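Local structure of nitrogenase molybdenum-iron protein beta chain (Clostridium pasteurianum, 4WES) at residues 145-150 against 318-323; 28-33 against 54-59. The protein forms the molybdenum-iron component of nitrogenase together with the alpha chain, sharing an [8Fe-7S] cluster with it, in the complex that reduces dinitrogen to ammonium. All coordinates share one frame; numbering follows the deposited sequence.

Contact 2 comes first along the chain and is complete before contact 1 opens. Their centres lie about 14 Å apart, and they touch directly: Phe150 of contact 1 packs on Tyr30 and Ala31 of contact 2. Helix 24-33 therefore lies between two partners, helix 46-60 in contact 2 and helix 146-161 beside it. Contact 2 joins helices around the parallel sheet that contains strand 38-43. Contact 1 reaches further, from helix 146-161 to the start of helix 321-333, which follows strand 314-318 of another parallel sheet. Both lie near residues that bind the [8Fe-7S] cluster: His146 is close to Cys23, and Met29 is about 7 Å from Cys48 between side chains.

Contact 1 of 2, residues 145-150 against 318-323; sequences SHVTGF and LGDPDE
Asp320 stands at the N-cap of helix 321-333, yet its carboxylate makes no capping bond and turns instead to His146, in the first turn of helix 146-161. His146 NE2 gives its hydrogen to Asp320 OD2 at 2.8 Å, with an N-H...O angle of 159°. The acceptor lies close to the imidazole plane. It is met on its syn side, but 33° out of the carboxylate plane. His146 gets there with CG between its backbone N and carbonyl carbon (chi1 61°), which swings the ring across toward the other helix. The other ring nitrogen, ND1, is hydrogen-bonded to Thr22 N. Bonds at both nitrogens should fix the rotation of the imidazole.

Val147 supplies the apolar part. In the conformer given, one of two deposited, its CG2 lies 3.8 Å above one face of the His146 ring, toward the rim. The same methyl is 3.7 Å from Asp320 CG and 4.2 Å from Pro321 CD.

Ser145 caps helix 146-161: Ser145 OG accepts from Val147 N at 3.0 Å, and Ser145 N donates to Thr148 OG1 at 2.9 Å, which makes a capping box. At the start of helix 321-333, Asp320 N donates almost straight to Glu323 OE2 at 2.8 Å, and Glu323 OE1 forms a salt bridge with Lys424.

The contact is a buried His-carboxylate hydrogen bond between two helix starts. It sits next to the cluster site: the His146 side chain is about 6 Å from that of Cys23, a ligand of the [8Fe-7S] cluster.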
loop_
_atom_site.group_PDB
_atom_site.type_symbol
_atom_site.label_atom_id
_atom_site.label_comp_id
_atom_site.label_asym_id
_atom_site.label_seq_id
_atom_site.Cartn_x
_atom_site.Cartn_y
_atom_site.Cartn_z
ATOM N N SER B 145 6.830 12.519 27.771
ATOM C CA SER B 145 6.717 11.298 27.007
ATOM C C SER B 145 8.089 10.919 26.476
ATOM O O SER B 145 9.101 11.544 26.762
ATOM C CB SER B 145 5.762 11.464 25.835
ATOM O OG SER B 145 6.372 12.312 24.848
ATOM N N HIS B 146 8.100 9.874 25.644
ATOM C CA HIS B 146 9.306 9.479 24.929
ATOM C C HIS B 146 9.891 10.637 24.126
ATOM O O HIS B 146 11.126 10.693 23.930
ATOM C CB HIS B 146 8.991 8.277 24.027
ATOM C CG HIS B 146 7.959 8.557 23.000
ATOM N ND1 HIS B 146 6.618 8.678 23.297
ATOM C CD2 HIS B 146 8.087 8.785 21.671
ATOM C CE1 HIS B 146 5.978 8.979 22.186
ATOM N NE2 HIS B 146 6.841 9.032 21.186
ATOM N N VAL B 147 9.079 11.580 23.653
ATOM C CA VAL B 147 9.608 12.739 22.941
ATOM C C VAL B 147 10.493 13.559 23.882
ATOM O O VAL B 147 11.591 14.019 23.517
ATOM C CB VAL B 147 8.462 13.585 22.384
ATOM C CG1 VAL B 147 8.974 14.899 21.806
ATOM C CG2 VAL B 147 7.668 12.763 21.330
ATOM N N THR B 148 10.021 13.768 25.101
ATOM C CA THR B 148 10.777 14.504 26.112
ATOM C C THR B 148 12.066 13.784 26.435
ATOM O O THR B 148 13.107 14.416 26.682
ATOM C CB THR B 148 9.920 14.644 27.373
ATOM O OG1 THR B 148 8.537 14.773 27.042
ATOM C CG2 THR B 148 10.375 15.816 28.205
ATOM N N GLY B 149 12.047 12.457 26.460
ATOM C CA GLY B 149 13.239 11.675 26.704
ATOM C C GLY B 149 14.304 11.880 25.636
ATOM O O GLY B 149 15.504 12.038 25.941
ATOM N N PHE B 150 13.865 11.885 24.381
ATOM C CA PHE B 150 14.741 12.225 23.267
ATOM C C PHE B 150 15.342 13.618 23.497
ATOM O O PHE B 150 16.555 13.828 23.382
ATOM C CB PHE B 150 13.963 12.129 21.967
ATOM C CG PHE B 150 14.785 12.461 20.741
ATOM C CD1 PHE B 150 15.355 11.462 19.980
ATOM C CD2 PHE B 150 14.938 13.765 20.336
ATOM C CE1 PHE B 150 16.093 11.756 18.861
ATOM C CE2 PHE B 150 15.692 14.076 19.210
ATOM C CZ PHE B 150 16.235 13.063 18.451
ATOM N N LEU B 318 -3.387 10.694 15.218
ATOM C CA LEU B 318 -2.829 10.600 16.554
ATOM C C LEU B 318 -1.348 10.385 16.445
ATOM O O LEU B 318 -0.898 9.552 15.657
ATOM C CB LEU B 318 -3.355 9.400 17.389
ATOM C CG LEU B 318 -4.840 9.351 17.647
ATOM C CD1 LEU B 318 -5.536 8.544 16.568
ATOM C CD2 LEU B 318 -5.090 8.796 19.064
ATOM N N GLY B 319 -0.574 11.055 17.296
ATOM C CA GLY B 319 0.862 10.808 17.362
ATOM C C GLY B 319 1.607 11.838 18.147
ATOM O O GLY B 319 1.065 12.450 19.075
ATOM N N ASP B 320 2.872 11.998 17.807
ATOM C CA ASP B 320 3.768 12.841 18.557
ATOM C C ASP B 320 3.650 14.285 18.054
ATOM O O ASP B 320 3.312 14.546 16.895
ATOM C CB ASP B 320 5.190 12.290 18.422
ATOM C CG ASP B 320 5.348 10.944 19.036
ATOM O OD1 ASP B 320 4.560 10.591 19.948
ATOM O OD2 ASP B 320 6.297 10.211 18.653
ATOM N N PRO B 321 3.923 15.281 18.925
ATOM C CA PRO B 321 3.449 16.622 18.593
ATOM C C PRO B 321 4.114 17.234 17.380
ATOM O O PRO B 321 3.438 17.857 16.546
ATOM C CB PRO B 321 3.729 17.452 19.856
ATOM C CG PRO B 321 4.018 16.511 20.928
ATOM C CD PRO B 321 4.335 15.161 20.328
ATOM N N ASP B 322 5.446 17.119 17.251
ATOM C CA ASP B 322 6.110 17.790 16.139
ATOM C C ASP B 322 5.598 17.259 14.792
ATOM O O ASP B 322 5.275 18.021 13.880
ATOM C CB ASP B 322 7.631 17.629 16.207
ATOM C CG ASP B 322 8.266 18.207 17.479
ATOM O OD1 ASP B 322 7.832 19.295 17.917
ATOM O OD2 ASP B 322 9.204 17.543 18.003
ATOM N N GLU B 323 5.569 15.931 14.676
ATOM C CA GLU B 323 5.147 15.286 13.437
ATOM C C GLU B 323 3.680 15.532 13.126
ATOM O O GLU B 323 3.305 15.726 11.968
ATOM C CB GLU B 323 5.422 13.737 13.530
ATOM C CG GLU B 323 4.553 12.987 14.561
ATOM C CD GLU B 323 4.807 11.463 14.805
ATOM O OE1 GLU B 323 5.847 11.006 14.206
ATOM O OE2 GLU B 323 3.877 10.733 15.493
#

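Contact 2 of 2, residues 28-33 against 54-59; sequences AMYAAL and TVLSRH
The ring of Tyr30 takes the CD2 methyl of Leu56 at a slant, with Tyr30 CD1 4.1 Å from Leu56 CD2. Outside the two segments, Phe178 meets the same ring edge-to-face. The ring's hydroxyl is hydrogen-bonded to Val179 O and to Thr204 OG1. Another flat group, the guanidinium of Arg58, has one face covered from within its own helix: Thr54 CG2 lies 3.3 Å above it, over the centre.

Leu56 carries the whole contact from the side of helix 46-60. Its two methyls divide the work. While CD2 goes to Tyr30, CD1 sits 3.9 Å from Met29 SD and 4.0 Å from Met29 CG. Leu33 comes at it from the front, the two leucines tip to tip, with Leu33 CD1 4.1 Å from Leu56 CD1. Met29 runs extended as far as its sulfur, CG lying opposite the backbone N (chi1 -176°), then bends at chi3. The extended part brings CG and SD against the leucine methyl, the two side chains crossing at an angle. All four touching residues are buried, and the interface between them is apolar.

The axes of the two short helical segments approach to 11.4 Å at 65°, a steep crossing, with Leu56 reaching from one side and Met29, Tyr30 and Leu33 from the other. Helix 46-60 also packs on the alpha chain, through Val55 and Ser57 among others. Strand 38-43, helix 46-60 and strand 67-68 form a beta-alpha-beta crossover of the parallel sheet. The contact sets helix 24-33 against the helix of that crossover, in the alpha/beta region that supplies the cluster ligands Cys23 and Cys48.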
loop_
_atom_site.group_PDB
_atom_site.type_symbol
_atom_site.label_atom_id
_atom_site.label_comp_id
_atom_site.label_asym_id
_atom_site.label_seq_id
_atom_site.Cartn_x
_atom_site.Cartn_y
_atom_site.Cartn_z
ATOM N N ALA B 28 15.302 8.570 24.867
ATOM C CA ALA B 28 16.720 8.757 25.170
ATOM C C ALA B 28 17.563 7.621 24.603
ATOM O O ALA B 28 18.697 7.863 24.129
ATOM C CB ALA B 28 16.923 8.872 26.681
ATOM N N MET B 29 17.061 6.380 24.667
ATOM C CA MET B 29 17.757 5.240 24.102
ATOM C C MET B 29 17.924 5.422 22.585
ATOM O O MET B 29 19.012 5.173 22.043
ATOM C CB MET B 29 16.975 3.969 24.456
ATOM C CG MET B 29 17.638 2.693 24.017
ATOM S SD MET B 29 16.739 1.196 24.462
ATOM C CE MET B 29 16.939 1.201 26.249
ATOM N N TYR B 30 16.862 5.837 21.905
ATOM C CA TYR B 30 16.905 6.092 20.494
ATOM C C TYR B 30 17.925 7.183 20.148
ATOM O O TYR B 30 18.742 7.019 19.244
ATOM C CB TYR B 30 15.493 6.463 20.015
ATOM C CG TYR B 30 15.399 6.743 18.536
ATOM C CD1 TYR B 30 15.442 5.712 17.621
ATOM C CD2 TYR B 30 15.291 8.041 18.032
ATOM C CE1 TYR B 30 15.397 5.955 16.265
ATOM C CE2 TYR B 30 15.212 8.295 16.692
ATOM C CZ TYR B 30 15.267 7.252 15.789
ATOM O OH TYR B 30 15.256 7.445 14.429
ATOM N N ALA B 31 17.859 8.291 20.860
ATOM C CA ALA B 31 18.857 9.352 20.652
ATOM C C ALA B 31 20.274 8.844 20.820
ATOM O O ALA B 31 21.177 9.210 20.028
ATOM C CB ALA B 31 18.566 10.523 21.598
ATOM N N ALA B 32 20.524 8.065 21.866
ATOM C CA ALA B 32 21.836 7.543 22.121
ATOM C C ALA B 32 22.344 6.616 21.006
ATOM O O ALA B 32 23.529 6.612 20.672
ATOM C CB ALA B 32 21.878 6.827 23.450
ATOM N N LEU B 33 21.432 5.831 20.442
ATOM C CA LEU B 33 21.793 4.994 19.298
ATOM C C LEU B 33 22.153 5.834 18.064
ATOM O O LEU B 33 22.687 5.314 17.086
ATOM C CB LEU B 33 20.693 3.986 18.991
ATOM C CG LEU B 33 20.581 2.872 20.023
ATOM C CD1 LEU B 33 19.327 2.035 19.783
ATOM C CD2 LEU B 33 21.789 1.943 20.025
ATOM N N THR B 54 13.018 -3.666 23.330
ATOM C CA THR B 54 12.056 -4.475 22.595
ATOM C C THR B 54 11.244 -3.678 21.623
ATOM O O THR B 54 11.019 -4.112 20.475
ATOM C CB THR B 54 11.166 -5.261 23.590
ATOM O OG1 THR B 54 11.985 -6.242 24.251
ATOM C CG2 THR B 54 10.011 -5.949 22.919
ATOM N N VAL B 55 10.723 -2.522 22.049
ATOM C CA VAL B 55 9.857 -1.762 21.142
ATOM C C VAL B 55 10.667 -1.302 19.920
ATOM O O VAL B 55 10.158 -1.264 18.809
ATOM C CB VAL B 55 9.109 -0.622 21.850
ATOM C CG1 VAL B 55 10.044 0.478 22.283
ATOM C CG2 VAL B 55 8.001 -0.072 20.969
ATOM N N LEU B 56 11.928 -0.914 20.133
ATOM C CA LEU B 56 12.769 -0.529 19.006
ATOM C C LEU B 56 12.968 -1.690 18.028
ATOM O O LEU B 56 12.900 -1.465 16.807
ATOM C CB LEU B 56 14.094 0.008 19.518
ATOM C CG LEU B 56 14.018 1.347 20.273
ATOM C CD1 LEU B 56 15.364 1.686 20.894
ATOM C CD2 LEU B 56 13.561 2.486 19.360
ATOM N N SER B 57 13.215 -2.899 18.527
ATOM C CA SER B 57 13.350 -4.036 17.622
ATOM C C SER B 57 12.038 -4.364 16.918
ATOM O O SER B 57 12.056 -4.757 15.737
ATOM C CB SER B 57 13.854 -5.266 18.353
ATOM O OG SER B 57 15.207 -5.123 18.742
ATOM N N ARG B 58 10.904 -4.229 17.612
ATOM C CA ARG B 58 9.614 -4.498 16.961
ATOM C C ARG B 58 9.290 -3.512 15.843
ATOM O O ARG B 58 8.632 -3.870 14.859
ATOM C CB ARG B 58 8.486 -4.502 18.017
ATOM C CG ARG B 58 8.533 -5.688 18.919
ATOM C CD ARG B 58 7.527 -5.554 20.082
ATOM N NE ARG B 58 7.422 -6.810 20.830
ATOM C CZ ARG B 58 6.944 -6.901 22.071
ATOM N NH1 ARG B 58 6.403 -5.836 22.666
ATOM N NH2 ARG B 58 6.998 -8.066 22.688
ATOM N N HIS B 59 9.700 -2.253 16.014
ATOM C CA HIS B 59 9.474 -1.203 15.032
ATOM C C HIS B 59 10.421 -1.364 13.843
ATOM O O HIS B 59 9.993 -1.342 12.696
ATOM C CB HIS B 59 9.638 0.172 15.721
ATOM C CG HIS B 59 9.518 1.338 14.801
ATOM N ND1 HIS B 59 8.371 2.081 14.678
ATOM C CD2 HIS B 59 10.460 1.950 14.055
ATOM C CE1 HIS B 59 8.608 3.072 13.847
ATOM N NE2 HIS B 59 9.862 3.014 13.460
#